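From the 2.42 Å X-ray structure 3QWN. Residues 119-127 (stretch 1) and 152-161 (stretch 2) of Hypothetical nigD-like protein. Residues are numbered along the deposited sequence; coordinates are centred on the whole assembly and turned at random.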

# COMPACT_ATOMS: atom_id res chain seq x y z
N LYS A 119 15.43 -0.25 -7.29
CA LYS A 119 16.77 0.24 -7.56
C LYS A 119 16.51 1.57 -8.26
O LYS A 119 15.85 1.62 -9.31
CB LYS A 119 17.64 -0.77 -8.35
CG LYS A 119 18.30 -1.85 -7.48
CD LYS A 119 19.75 -1.50 -7.09
CE LYS A 119 20.58 -2.69 -6.68
NZ LYS A 119 21.97 -2.28 -6.31
N VAL A 120 16.88 2.67 -7.58
CA VAL A 120 16.65 4.05 -8.01
C VAL A 120 17.96 4.83 -8.13
O VAL A 120 19.06 4.31 -7.91
CB VAL A 120 15.68 4.77 -7.01
CG1 VAL A 120 14.37 4.01 -6.84
CG2 VAL A 120 16.36 5.01 -5.65
N ASN A 121 17.84 6.10 -8.53
CA ASN A 121 18.92 7.07 -8.53
C ASN A 121 18.33 8.36 -7.93
O ASN A 121 18.32 8.49 -6.71
CB ASN A 121 19.54 7.26 -9.90
CG ASN A 121 20.66 8.28 -9.92
OD1 ASN A 121 21.20 8.70 -8.88
ND2 ASN A 121 21.01 8.73 -11.11
N GLY A 122 17.75 9.21 -8.77
CA GLY A 122 17.12 10.45 -8.33
C GLY A 122 16.61 11.32 -9.45
O GLY A 122 16.95 11.12 -10.63
N GLY A 123 15.79 12.29 -9.07
CA GLY A 123 15.22 13.29 -9.96
C GLY A 123 14.08 12.84 -10.84
O GLY A 123 13.56 13.65 -11.62
N LYS A 124 13.71 11.55 -10.76
CA LYS A 124 12.63 10.94 -11.53
C LYS A 124 11.61 10.34 -10.60
O LYS A 124 11.99 9.70 -9.60
CB LYS A 124 13.17 9.89 -12.50
CG LYS A 124 13.62 10.52 -13.81
CD LYS A 124 15.11 10.57 -13.92
CE LYS A 124 15.53 11.10 -15.26
NZ LYS A 124 16.99 10.90 -15.47
N GLN A 125 10.33 10.61 -10.89
CA GLN A 125 9.21 10.13 -10.09
C GLN A 125 8.87 8.72 -10.50
O GLN A 125 8.74 8.42 -11.68
CB GLN A 125 7.99 11.08 -10.23
CG GLN A 125 6.80 10.81 -9.30
CD GLN A 125 7.10 10.84 -7.81
OE1 GLN A 125 7.79 11.71 -7.28
NE2 GLN A 125 6.58 9.86 -7.10
N HIS A 126 8.78 7.82 -9.51
CA HIS A 126 8.41 6.44 -9.69
C HIS A 126 6.90 6.41 -9.51
O HIS A 126 6.38 6.82 -8.47
CB HIS A 126 9.18 5.52 -8.74
CG HIS A 126 10.62 5.35 -9.12
ND1 HIS A 126 11.08 4.20 -9.73
CD2 HIS A 126 11.66 6.21 -8.99
CE1 HIS A 126 12.37 4.39 -9.92
NE2 HIS A 126 12.76 5.58 -9.50
N VAL A 127 6.19 6.07 -10.58
CA VAL A 127 4.73 6.06 -10.59
C VAL A 127 4.24 4.61 -10.50
O VAL A 127 4.64 3.76 -11.30
CB VAL A 127 4.14 6.82 -11.82
CG1 VAL A 127 2.61 6.89 -11.74
CG2 VAL A 127 4.73 8.22 -11.95
N ASN A 152 10.33 6.14 -15.09
CA ASN A 152 10.60 7.38 -15.87
C ASN A 152 12.09 7.52 -16.25
O ASN A 152 12.65 8.61 -16.22
CB ASN A 152 10.11 8.64 -15.12
CG ASN A 152 8.64 8.93 -15.33
OD1 ASN A 152 8.19 9.23 -16.45
ND2 ASN A 152 7.85 8.85 -14.26
N GLY A 153 12.69 6.38 -16.60
CA GLY A 153 14.09 6.32 -17.01
C GLY A 153 15.12 6.44 -15.90
O GLY A 153 16.32 6.52 -16.19
N ASP A 154 14.67 6.43 -14.63
CA ASP A 154 15.58 6.50 -13.48
C ASP A 154 16.54 5.31 -13.50
O ASP A 154 16.11 4.19 -13.77
CB ASP A 154 14.78 6.51 -12.15
CG ASP A 154 15.55 7.05 -10.97
OD1 ASP A 154 16.52 7.80 -11.18
OD2 ASP A 154 15.14 6.77 -9.83
N GLU A 155 17.84 5.57 -13.26
CA GLU A 155 18.89 4.55 -13.27
C GLU A 155 18.70 3.60 -12.08
O GLU A 155 18.13 3.98 -11.07
CB GLU A 155 20.29 5.19 -13.25
CG GLU A 155 20.63 6.04 -14.47
CD GLU A 155 20.09 7.46 -14.50
OE1 GLU A 155 19.53 7.92 -13.47
OE2 GLU A 155 20.23 8.13 -15.55
N GLU A 156 19.14 2.35 -12.21
CA GLU A 156 18.99 1.34 -11.17
C GLU A 156 20.28 1.25 -10.36
O GLU A 156 21.06 0.31 -10.53
CB GLU A 156 18.61 -0.01 -11.82
CG GLU A 156 17.27 0.06 -12.51
CD GLU A 156 16.80 -1.17 -13.26
OE1 GLU A 156 17.65 -2.02 -13.60
OE2 GLU A 156 15.59 -1.26 -13.54
N TYR A 157 20.50 2.26 -9.49
CA TYR A 157 21.74 2.37 -8.73
C TYR A 157 21.64 1.96 -7.26
O TYR A 157 22.53 1.27 -6.76
CB TYR A 157 22.28 3.82 -8.78
CG TYR A 157 22.78 4.34 -10.11
CD1 TYR A 157 22.99 3.49 -11.19
CD2 TYR A 157 23.09 5.69 -10.27
CE1 TYR A 157 23.52 3.97 -12.40
CE2 TYR A 157 23.60 6.18 -11.47
CZ TYR A 157 23.81 5.32 -12.54
OH TYR A 157 24.31 5.86 -13.70
N TYR A 158 20.65 2.49 -6.53
CA TYR A 158 20.53 2.32 -5.07
C TYR A 158 19.22 1.70 -4.65
O TYR A 158 18.18 2.03 -5.20
CB TYR A 158 20.68 3.69 -4.34
CG TYR A 158 21.71 4.62 -4.94
CD1 TYR A 158 23.07 4.29 -4.93
CD2 TYR A 158 21.34 5.82 -5.53
CE1 TYR A 158 24.02 5.13 -5.49
CE2 TYR A 158 22.28 6.66 -6.11
CZ TYR A 158 23.62 6.32 -6.08
OH TYR A 158 24.56 7.15 -6.66
N ASN A 159 19.26 0.84 -3.65
CA ASN A 159 18.08 0.18 -3.14
C ASN A 159 17.26 1.16 -2.33
O ASN A 159 17.80 1.96 -1.56
CB ASN A 159 18.45 -1.05 -2.29
CG ASN A 159 19.06 -2.17 -3.09
OD1 ASN A 159 18.51 -2.64 -4.10
ND2 ASN A 159 20.22 -2.63 -2.66
N ARG A 160 15.96 1.15 -2.55
CA ARG A 160 15.00 2.00 -1.88
C ARG A 160 13.71 1.24 -1.78
O ARG A 160 13.29 0.57 -2.72
CB ARG A 160 14.80 3.32 -2.65
CG ARG A 160 14.18 4.48 -1.84
CD ARG A 160 13.06 5.19 -2.61
NE ARG A 160 13.54 6.27 -3.48
CZ ARG A 160 12.88 6.78 -4.52
NH1 ARG A 160 11.67 6.32 -4.85
NH2 ARG A 160 13.42 7.75 -5.25
N ARG A 161 13.07 1.32 -0.63
CA ARG A 161 11.77 0.71 -0.40
C ARG A 161 10.67 1.63 -0.81
O ARG A 161 10.80 2.86 -0.70
CB ARG A 161 11.58 0.35 1.07
CG ARG A 161 12.34 -0.90 1.46
CD ARG A 161 11.99 -1.34 2.86
NE ARG A 161 12.63 -2.62 3.15
CZ ARG A 161 12.33 -3.38 4.19
NH1 ARG A 161 11.39 -3.00 5.05
NH2 ARG A 161 12.95 -4.54 4.38
O HOH W 1 14.77 3.05 -11.45
O HOH W 2 23.52 9.42 -7.87
O HOH W 3 10.18 8.71 -6.84
O HOH W 4 14.26 9.19 -8.06

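Two stretches of one chain of the hypothetical nigD-like protein, 119-127 and 152-161, meet through a short antiparallel bridge and a buried carboxylate, covering 983 Å² in all. At the bridge, Val120 and Tyr158 form the hydrogen-bonded pair: Val120 N donates to Tyr158 O (2.8 Å, 171° at the hydrogen) and Tyr158 N donates to Val120 O (2.8 Å, 164°). Val120 O also accepts from Tyr157 N at 3.0 Å with a more bent angle of 141°, so this one carbonyl serves two consecutive amides; Tyr157 N has a second, weak bond to Glu155 O (3.3 Å) within its own stretch. Lys119 and Asn159 are the neighbouring non-hydrogen-bonded pair, their CA atoms 4.6 Å apart. Here Lys119 CA lies 3.3 Å from Tyr158 O in a CA-H...O contact, while Lys119 O turns to water 1, which donates to it (2.8 Å) and to Asp154 O (2.9 Å).

Beyond the bridge, stretch 1 leaves the strand and the amides of Asn121 and Gly122 are taken up by the side chain of Asp154, whose CA-to-CB bond points toward stretch 1. Asp154 OD2 accepts from Asn121 N (3.1 Å, 168°) and from His126 NE2 (2.7 Å, 170°), and water 4 donates to the same oxygen at 3.1 Å. Asp154 OD1 accepts from Gly122 N (3.1 Å, 140°). The buried carboxylate thus has donors for both oxygens and ties together three residues of the loop. His126 meets OD2 at its ring edge, near the ring plane, as a bond from NE2 requires; its ND1 is satisfied elsewhere in the structure. Water 4 also donates to Lys124 O (2.8 Å), linking that carbonyl to the carboxylate.

Side-chain amides hold the flanks. Asn121 ND2 donates to Glu155 OE1 (2.9 Å, 172°), and Asn121 OD1 accepts from water 2 (2.6 Å), which is also hydrogen-bonded to Tyr158 OH (2.8 Å). Asn152 ND2 donates to Gln125 O (2.8 Å, 169°), anchoring the far end of the contact.

The long basic side chains contribute mainly by packing. Lys124 CG lies 3.2 Å from Asn152 O, but its NZ remains 4.3 Å from Glu155 OE2, too far for a salt bridge. Arg160 lays one face of its guanidinium against Val120 CG1, and its NH1 gives only a weak bond to water 3 (3.4 Å), which accepts more closely from His126 N (3.1 Å).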